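PDB 2JHP: VP4 CORE protein from Bluetongue virus, which caps viral mRNA as a multifunctional enzyme of the bluetongue virus inner core, bringing several capping activities together in one chain. Local coordinates for residues Glu315-Ser320 with Val358-Ser363; Pro510-Ile515 with Arg588-Ser593. All blocks are in the same frame, centred on the assembly; numbering follows the deposited sequence.

Contact 1: residues Glu315-Ser320 with Val358-Ser363; sequences EYHCIS and VTKVVS
Val361 lies against one face of the Tyr316 ring. Its CG1 is 3.7 Å from the Tyr316 ring centroid and 21° off the ring normal, a CH-pi contact offset toward the rim, where Tyr316 CE2 lies 3.4 Å from Val361 CG1. Val361 CG2 reaches across to the Tyr316 hydroxyl end. In the ring plane, Ser363 OG meets the Tyr316 edge, 3.6 Å from CE1; Ser363 OG itself is hydrogen-bonded to Lys313 O and weakly to Asp314 O. The His317 imidazole is set obliquely to the neighbouring strand: its CE1 is 3.5 Å from Lys360 CB, and ND1 gives a weak bond of 3.5 Å to Thr359 O.

The backbones pair in antiparallel fashion. Tyr316 with Val361 and Cys318 with Thr359 are the hydrogen-bonded pairs; Thr359 N to Cys318 O is 2.7 Å and Val361 N to Tyr316 O is 3.0 Å. Thr359 O accepts both Cys318 N and the weak imidazole bond. The pair forms a separate two-stranded sheet beside a seven-stranded one in the 3-2-1-4-5-7-6 order of Rossmann-like methyltransferases: 315-320 follows its strand 302-308, and 357-362 follows 335-341. Tyr316 and Cys318 pack on His307 of strand 302-308, and Cys318 also meets helix 280-295.

On the other face Glu315, His317 and Lys360 are exposed. Glu315 OE1 and Lys360 NZ form a long salt bridge at 3.7 Å, with Glu315 OE1 closer to one lysine methylene, CD, than to NZ, consistent with a weak surface charge pair beside the four backbone bonds, one of them weak, and the Tyr316-Val361 packing.

Contact 2: residues Pro510-Ile515 with Arg588-Ser593; sequences PPVPDI and RDLKRS
Val512 and Leu590 make the apolar part of the contact, their side chains crossing at about a right angle. Val512 CG2 is 3.8 Å from Leu590 CD1 and also touches Leu590 CB. Leu590 CG, anti to its backbone N (chi1 -170°), sits 3.9 Å from Val512 CG2. Pro513 CD is a more distant neighbour, 4.4 Å from Leu590 CD1. Val512 CG1, the other branch, faces Ser593 CB at 4.2 Å.

Mixed van der Waals contacts gather round the ring of Pro510, which follows a cis peptide bond. Its CG lies 3.8 Å from Asp589 CB, and the same carbon has Ser593 OG at 4.0 Å. The Arg592 guanidinium, oblique to Pro510 CG, makes a looser touch that is less certain in the model.

Neither segment has regular secondary structure, yet both are folded by turns. Pro511 and Pro513 are each the centre of an inverse gamma turn, with weak Val512 N to Pro510 O and Asp514 N to Val512 O bonds, while Arg588-Lys591 is modelled as a type I beta turn, the place of Arg588 O being uncertain. The contact thus joins the loop between strand 499-503 and helix 523-533 to the one after helix 568-576.

Hydrogen bonding works within each segment or to its surroundings, with none between the two. Ser593 OG donates to Asp589 O at 2.7 Å, from 37° above the carbonyl plane, tying the second loop back on itself. The Asp589 carboxylate binds Trp578 NE1 and, weakly, Gln581 NE2. Val512 also packs on Trp479 of helix 470-480, whose NE1 bonds to Ser593 O.

How the contacts relate
Contacts 1 and 2 lie on opposite sides of the chain's centre, with their own centres 68 Å apart and nearest atoms about 54 Å apart. They hold different elements: contact 1 joins strands 315-320 and 357-362 beside the methyltransferase-like sheet, contact 2 two irregular loops. In sequence contact 1 closes before contact 2 opens. Each is partly buried, neither wholly core nor wholly surface. Contact 1 buries 589 Å²; its backbones bond directly, with one face packed inward and the other carrying charges. Contact 2 buries 255 Å² and rests on van der Waals touches alone, while its polar groups find partners within a loop or in surrounding residues, among them Trp578 and Trp479.

Contact 1: residues Glu315-Ser320 with Val358-Ser363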
ATOM      1  N   GLU A 315     -36.799   8.242  22.608  1.00 65.18           N
ATOM      2  CA  GLU A 315     -36.664   8.315  21.165  1.00 46.28           C
ATOM      3  C   GLU A 315     -36.830   9.772  20.737  1.00 12.16           C
ATOM      4  O   GLU A 315     -37.380  10.587  21.486  1.00 -3.58           O
ATOM      5  CB  GLU A 315     -37.677   7.414  20.459  1.00 22.83           C
ATOM      6  CG  GLU A 315     -39.115   7.910  20.533  1.00 16.11           C
ATOM      7  CD  GLU A 315     -39.981   7.401  19.394  1.00  8.35           C
ATOM      8  OE1 GLU A 315     -39.460   6.672  18.515  1.00 22.25           O
ATOM      9  OE2 GLU A 315     -41.189   7.735  19.384  1.00 -4.01           O
ATOM     10  N   TYR A 316     -36.343  10.086  19.538  1.00 10.76           N
ATOM     11  CA  TYR A 316     -36.310  11.453  19.025  1.00 27.57           C
ATOM     12  C   TYR A 316     -35.865  11.464  17.569  1.00 17.11           C
ATOM     13  O   TYR A 316     -35.542  10.418  16.998  1.00 23.55           O
ATOM     14  CB  TYR A 316     -35.381  12.335  19.874  1.00 15.88           C
ATOM     15  CG  TYR A 316     -33.918  11.920  19.878  1.00 -8.49           C
ATOM     16  CD1 TYR A 316     -33.445  10.923  20.742  1.00 10.56           C
ATOM     17  CD2 TYR A 316     -32.999  12.543  19.033  1.00 10.93           C
ATOM     18  CE1 TYR A 316     -32.087  10.553  20.746  1.00-10.06           C
ATOM     19  CE2 TYR A 316     -31.657  12.188  19.041  1.00-11.34           C
ATOM     20  CZ  TYR A 316     -31.204  11.193  19.896  1.00 10.20           C
ATOM     21  OH  TYR A 316     -29.872  10.838  19.891  1.00 11.85           O
ATOM     22  N   HIS A 317     -35.839  12.652  16.974  1.00 11.99           N
ATOM     23  CA  HIS A 317     -35.502  12.780  15.560  1.00 10.55           C
ATOM     24  C   HIS A 317     -34.389  13.783  15.282  1.00  7.64           C
ATOM     25  O   HIS A 317     -34.125  14.690  16.080  1.00 12.61           O
ATOM     26  CB  HIS A 317     -36.746  13.120  14.740  1.00 17.01           C
ATOM     27  CG  HIS A 317     -37.797  12.056  14.770  1.00  8.49           C
ATOM     28  ND1 HIS A 317     -37.759  10.952  13.947  1.00 95.35           N
ATOM     29  CD2 HIS A 317     -38.917  11.928  15.525  1.00 17.04           C
ATOM     30  CE1 HIS A 317     -38.811  10.189  14.190  1.00-15.24           C
ATOM     31  NE2 HIS A 317     -39.532  10.759  15.143  1.00  2.93           N
ATOM     32  N   CYS A 318     -33.741  13.598  14.133  1.00 15.37           N
ATOM     33  CA  CYS A 318     -32.681  14.480  13.676  1.00 10.97           C
ATOM     34  C   CYS A 318     -32.460  14.335  12.164  1.00 14.58           C
ATOM     35  O   CYS A 318     -33.026  13.445  11.530  1.00 25.48           O
ATOM     36  CB  CYS A 318     -31.386  14.170  14.424  1.00 13.70           C
ATOM     37  SG  CYS A 318     -30.632  12.622  13.954  1.00 27.59           S
ATOM     38  N   ILE A 319     -31.632  15.214  11.603  1.00 16.10           N
ATOM     39  CA  ILE A 319     -31.309  15.181  10.187  1.00 32.94           C
ATOM     40  C   ILE A 319     -29.898  14.620  10.031  1.00 19.51           C
ATOM     41  O   ILE A 319     -28.922  15.227  10.474  1.00 24.15           O
ATOM     42  CB  ILE A 319     -31.420  16.576   9.556  1.00 65.17           C
ATOM     43  CG1 ILE A 319     -32.844  17.120   9.714  1.00 25.77           C
ATOM     44  CG2 ILE A 319     -31.039  16.521   8.091  1.00 -7.90           C
ATOM     45  CD1 ILE A 319     -32.923  18.625   9.675  1.00 22.72           C
ATOM     46  N   SER A 320     -29.795  13.454   9.404  1.00 19.20           N
ATOM     47  CA  SER A 320     -28.539  12.719   9.407  1.00 14.87           C
ATOM     48  C   SER A 320     -28.299  11.831   8.185  1.00 22.99           C
ATOM     49  O   SER A 320     -29.224  11.477   7.456  1.00 23.02           O
ATOM     50  CB  SER A 320     -28.450  11.862  10.679  1.00 25.28           C
ATOM     51  OG  SER A 320     -27.227  11.138  10.726  1.00 23.53           O
ATOM     52  N   VAL A 358     -34.278  12.866   7.515  1.00  6.58           N
ATOM     53  CA  VAL A 358     -34.829  12.809   8.859  1.00  6.63           C
ATOM     54  C   VAL A 358     -34.780  11.370   9.363  1.00  8.69           C
ATOM     55  O   VAL A 358     -35.233  10.455   8.684  1.00 12.54           O
ATOM     56  CB  VAL A 358     -36.248  13.428   8.928  1.00 -4.27           C
ATOM     57  CG1 VAL A 358     -37.178  12.825   7.866  1.00 50.01           C
ATOM     58  CG2 VAL A 358     -36.838  13.286  10.328  1.00 -9.70           C
ATOM     59  N   THR A 359     -34.197  11.185  10.545  1.00 13.80           N
ATOM     60  CA  THR A 359     -33.923   9.862  11.090  1.00 19.28           C
ATOM     61  C   THR A 359     -34.489   9.728  12.502  1.00 22.27           C
ATOM     62  O   THR A 359     -34.359  10.639  13.328  1.00 15.66           O
ATOM     63  CB  THR A 359     -32.393   9.582  11.121  1.00 13.25           C
ATOM     64  OG1 THR A 359     -31.805   9.909   9.855  1.00 18.54           O
ATOM     65  CG2 THR A 359     -32.112   8.122  11.429  1.00 20.60           C
ATOM     66  N   LYS A 360     -35.121   8.589  12.766  1.00 23.76           N
ATOM     67  CA  LYS A 360     -35.551   8.241  14.115  1.00 24.13           C
ATOM     68  C   LYS A 360     -34.383   7.567  14.805  1.00 14.55           C
ATOM     69  O   LYS A 360     -33.674   6.770  14.190  1.00 21.33           O
ATOM     70  CB  LYS A 360     -36.762   7.300  14.087  1.00 28.67           C
ATOM     71  CG  LYS A 360     -37.443   7.113  15.443  1.00 90.10           C
ATOM     72  CD  LYS A 360     -38.575   6.091  15.388  1.00 24.92           C
ATOM     73  CE  LYS A 360     -38.088   4.672  15.687  1.00 15.62           C
ATOM     74  NZ  LYS A 360     -39.199   3.796  16.187  1.00  1.21           N
ATOM     75  N   VAL A 361     -34.183   7.887  16.080  1.00 12.51           N
ATOM     76  CA  VAL A 361     -33.099   7.288  16.861  1.00 17.97           C
ATOM     77  C   VAL A 361     -33.550   6.858  18.262  1.00 24.26           C
ATOM     78  O   VAL A 361     -34.131   7.646  19.014  1.00 16.45           O
ATOM     79  CB  VAL A 361     -31.820   8.198  16.883  1.00 24.67           C
ATOM     80  CG1 VAL A 361     -32.179   9.671  16.762  1.00 20.57           C
ATOM     81  CG2 VAL A 361     -30.959   7.939  18.110  1.00 20.42           C
ATOM     82  N   VAL A 362     -33.303   5.590  18.587  1.00 15.87           N
ATOM     83  CA  VAL A 362     -33.580   5.066  19.923  1.00 17.20           C
ATOM     84  C   VAL A 362     -32.358   5.284  20.801  1.00 15.37           C
ATOM     85  O   VAL A 362     -31.297   4.702  20.559  1.00  2.73           O
ATOM     86  CB  VAL A 362     -33.951   3.554  19.939  1.00 -0.35           C
ATOM     87  CG1 VAL A 362     -34.852   3.248  21.141  1.00 -9.57           C
ATOM     88  CG2 VAL A 362     -34.651   3.119  18.645  1.00-19.74           C
ATOM     89  N   SER A 363     -32.522   6.130  21.814  1.00 11.05           N
ATOM     90  CA  SER A 363     -31.464   6.456  22.766  1.00  8.82           C
ATOM     91  C   SER A 363     -30.665   5.235  23.206  1.00 13.91           C
ATOM     92  O   SER A 363     -29.438   5.252  23.162  1.00  9.99           O
ATOM     93  CB  SER A 363     -32.048   7.167  23.987  1.00 21.14           C
ATOM     94  OG  SER A 363     -32.668   8.380  23.605  1.00 11.61           O
TER

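Contact 2: residues Pro510-Ile515 with Arg588-Ser593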
ATOM      1  N   PRO A 510      17.285  -1.890 -26.873  1.00-19.13           N
ATOM      2  CA  PRO A 510      17.468  -3.340 -27.017  1.00 -9.68           C
ATOM      3  C   PRO A 510      17.005  -4.170 -25.845  1.00  5.33           C
ATOM      4  O   PRO A 510      17.189  -3.759 -24.702  1.00  8.26           O
ATOM      5  CB  PRO A 510      18.992  -3.496 -27.237  1.00-13.83           C
ATOM      6  CG  PRO A 510      19.586  -2.158 -26.965  1.00 -2.17           C
ATOM      7  CD  PRO A 510      18.512  -1.160 -27.255  1.00 -1.04           C
ATOM      8  N   PRO A 511      16.380  -5.329 -26.132  1.00 33.23           N
ATOM      9  CA  PRO A 511      15.904  -6.271 -25.118  1.00 31.30           C
ATOM     10  C   PRO A 511      17.061  -6.902 -24.338  1.00  8.01           C
ATOM     11  O   PRO A 511      17.364  -8.084 -24.505  1.00  8.26           O
ATOM     12  CB  PRO A 511      15.146  -7.322 -25.940  1.00 51.03           C
ATOM     13  CG  PRO A 511      15.679  -7.200 -27.320  1.00 27.33           C
ATOM     14  CD  PRO A 511      16.076  -5.783 -27.503  1.00 51.54           C
ATOM     15  N   VAL A 512      17.691  -6.097 -23.488  1.00  8.50           N
ATOM     16  CA  VAL A 512      18.897  -6.492 -22.760  1.00  4.76           C
ATOM     17  C   VAL A 512      18.562  -7.411 -21.549  1.00  6.69           C
ATOM     18  O   VAL A 512      17.480  -7.286 -20.964  1.00 17.70           O
ATOM     19  CB  VAL A 512      19.718  -5.218 -22.363  1.00 11.65           C
ATOM     20  CG1 VAL A 512      19.092  -4.500 -21.183  1.00 -7.77           C
ATOM     21  CG2 VAL A 512      21.167  -5.552 -22.071  1.00  1.02           C
ATOM     22  N   PRO A 513      19.473  -8.350 -21.189  1.00 10.79           N
ATOM     23  CA  PRO A 513      19.209  -9.289 -20.102  1.00  1.36           C
ATOM     24  C   PRO A 513      19.488  -8.717 -18.709  1.00  5.20           C
ATOM     25  O   PRO A 513      20.281  -9.293 -17.949  1.00 11.54           O
ATOM     26  CB  PRO A 513      20.187 -10.428 -20.399  1.00-10.64           C
ATOM     27  CG  PRO A 513      21.368  -9.733 -20.985  1.00 -8.34           C
ATOM     28  CD  PRO A 513      20.796  -8.595 -21.796  1.00  6.60           C
ATOM     29  N   ASP A 514      18.822  -7.614 -18.370  1.00 10.83           N
ATOM     30  CA  ASP A 514      19.049  -6.953 -17.086  1.00 20.54           C
ATOM     31  C   ASP A 514      18.583  -7.761 -15.862  1.00 36.65           C
ATOM     32  O   ASP A 514      17.634  -8.537 -15.939  1.00 15.82           O
ATOM     33  CB  ASP A 514      18.404  -5.576 -17.086  1.00 14.43           C
ATOM     34  CG  ASP A 514      18.760  -4.774 -15.860  1.00  0.93           C
ATOM     35  OD1 ASP A 514      19.886  -4.228 -15.796  1.00 23.23           O
ATOM     36  OD2 ASP A 514      17.907  -4.710 -14.951  1.00 43.14           O
ATOM     37  N   ILE A 515      19.280  -7.557 -14.746  1.00 36.59           N
ATOM     38  CA  ILE A 515      18.999  -8.194 -13.457  1.00 29.24           C
ATOM     39  C   ILE A 515      17.503  -8.281 -13.128  1.00  7.90           C
ATOM     40  O   ILE A 515      17.032  -9.303 -12.632  1.00 12.04           O
ATOM     41  CB  ILE A 515      19.805  -7.483 -12.327  1.00 37.97           C
ATOM     42  CG1 ILE A 515      21.101  -8.233 -12.054  1.00 34.88           C
ATOM     43  CG2 ILE A 515      19.037  -7.390 -11.023  1.00  8.15           C
ATOM     44  CD1 ILE A 515      22.173  -7.359 -11.473  1.00 24.81           C
ATOM     45  N   ARG A 588      28.966  -2.581 -25.067  1.00 21.55           N
ATOM     46  CA  ARG A 588      28.032  -2.044 -26.096  1.00 14.61           C
ATOM     47  C   ARG A 588      26.567  -1.889 -25.658  1.00 -6.83           C
ATOM     48  O   ARG A 588      26.315  -1.206 -24.663  1.00 -5.60           O
ATOM     49  CB  ARG A 588      28.229  -2.643 -27.499  1.00 21.15           C
ATOM     50  CG  ARG A 588      29.652  -2.448 -28.010  1.00-19.09           C
ATOM     51  CD  ARG A 588      29.730  -2.007 -29.465  1.00-20.00           C
ATOM     52  NE  ARG A 588      30.989  -2.441 -30.087  1.00  2.99           N
ATOM     53  CZ  ARG A 588      32.181  -1.883 -29.869  1.00 29.17           C
ATOM     54  NH1 ARG A 588      32.312  -0.841 -29.048  1.00 40.50           N
ATOM     55  NH2 ARG A 588      33.253  -2.370 -30.480  1.00 14.67           N
ATOM     56  N   ASP A 589      25.615  -2.514 -26.356  1.00  5.68           N
ATOM     57  CA  ASP A 589      24.191  -2.252 -26.084  1.00 12.41           C
ATOM     58  C   ASP A 589      23.713  -2.548 -24.640  1.00 22.63           C
ATOM     59  O   ASP A 589      22.510  -2.523 -24.354  1.00 21.71           O
ATOM     60  CB  ASP A 589      23.277  -2.879 -27.156  1.00 21.01           C
ATOM     61  CG  ASP A 589      23.490  -4.363 -27.325  1.00 69.97           C
ATOM     62  OD1 ASP A 589      23.601  -4.819 -28.493  1.00123.44           O
ATOM     63  OD2 ASP A 589      23.534  -5.075 -26.297  1.00 21.31           O
ATOM     64  N   LEU A 590      24.664  -2.784 -23.734  1.00 20.55           N
ATOM     65  CA  LEU A 590      24.373  -3.051 -22.324  1.00 14.91           C
ATOM     66  C   LEU A 590      24.837  -1.906 -21.420  1.00 16.57           C
ATOM     67  O   LEU A 590      24.485  -1.872 -20.228  1.00 -2.03           O
ATOM     68  CB  LEU A 590      25.024  -4.380 -21.912  1.00 17.67           C
ATOM     69  CG  LEU A 590      24.775  -5.106 -20.582  1.00 29.40           C
ATOM     70  CD1 LEU A 590      24.614  -6.596 -20.829  1.00 22.05           C
ATOM     71  CD2 LEU A 590      25.897  -4.849 -19.575  1.00 -8.61           C
ATOM     72  N   LYS A 591      25.564  -0.948 -22.007  1.00 10.38           N
ATOM     73  CA  LYS A 591      26.366   0.022 -21.249  1.00 33.09           C
ATOM     74  C   LYS A 591      25.816   1.398 -20.769  1.00 19.98           C
ATOM     75  O   LYS A 591      25.815   1.591 -19.548  1.00 17.75           O
ATOM     76  CB  LYS A 591      27.797   0.124 -21.824  1.00 46.81           C
ATOM     77  CG  LYS A 591      28.277   1.512 -22.272  1.00 79.22           C
ATOM     78  CD  LYS A 591      28.748   2.423 -21.128  1.00-18.93           C
ATOM     79  CE  LYS A 591      29.524   3.617 -21.769  1.00 -4.74           C
ATOM     80  NZ  LYS A 591      29.837   4.686 -20.766  1.00-13.60           N
ATOM     81  N   ARG A 592      25.319   2.348 -21.589  1.00  5.05           N
ATOM     82  CA  ARG A 592      24.585   2.273 -22.882  1.00 12.27           C
ATOM     83  C   ARG A 592      23.101   2.083 -22.573  1.00 14.58           C
ATOM     84  O   ARG A 592      22.313   3.021 -22.706  1.00 21.75           O
ATOM     85  CB  ARG A 592      25.110   1.267 -23.921  1.00 18.51           C
ATOM     86  CG  ARG A 592      24.129   0.997 -25.091  1.00 -9.16           C
ATOM     87  CD  ARG A 592      24.416   1.813 -26.391  1.00 30.12           C
ATOM     88  NE  ARG A 592      23.137   2.215 -27.036  1.00  3.19           N
ATOM     89  CZ  ARG A 592      22.323   1.418 -27.768  1.00  0.96           C
ATOM     90  NH1 ARG A 592      22.627   0.129 -27.998  1.00 -7.02           N
ATOM     91  NH2 ARG A 592      21.169   1.909 -28.230  1.00 13.72           N
ATOM     92  N   SER A 593      22.736   0.876 -22.148  1.00  8.60           N
ATOM     93  CA  SER A 593      21.407   0.632 -21.606  1.00 13.60           C
ATOM     94  C   SER A 593      21.418   0.899 -20.107  1.00 20.16           C
ATOM     95  O   SER A 593      20.360   0.886 -19.465  1.00 17.12           O
ATOM     96  CB  SER A 593      20.945  -0.802 -21.889  1.00  5.85           C
ATOM     97  OG  SER A 593      20.628  -0.970 -23.263  1.00  4.49           O
TER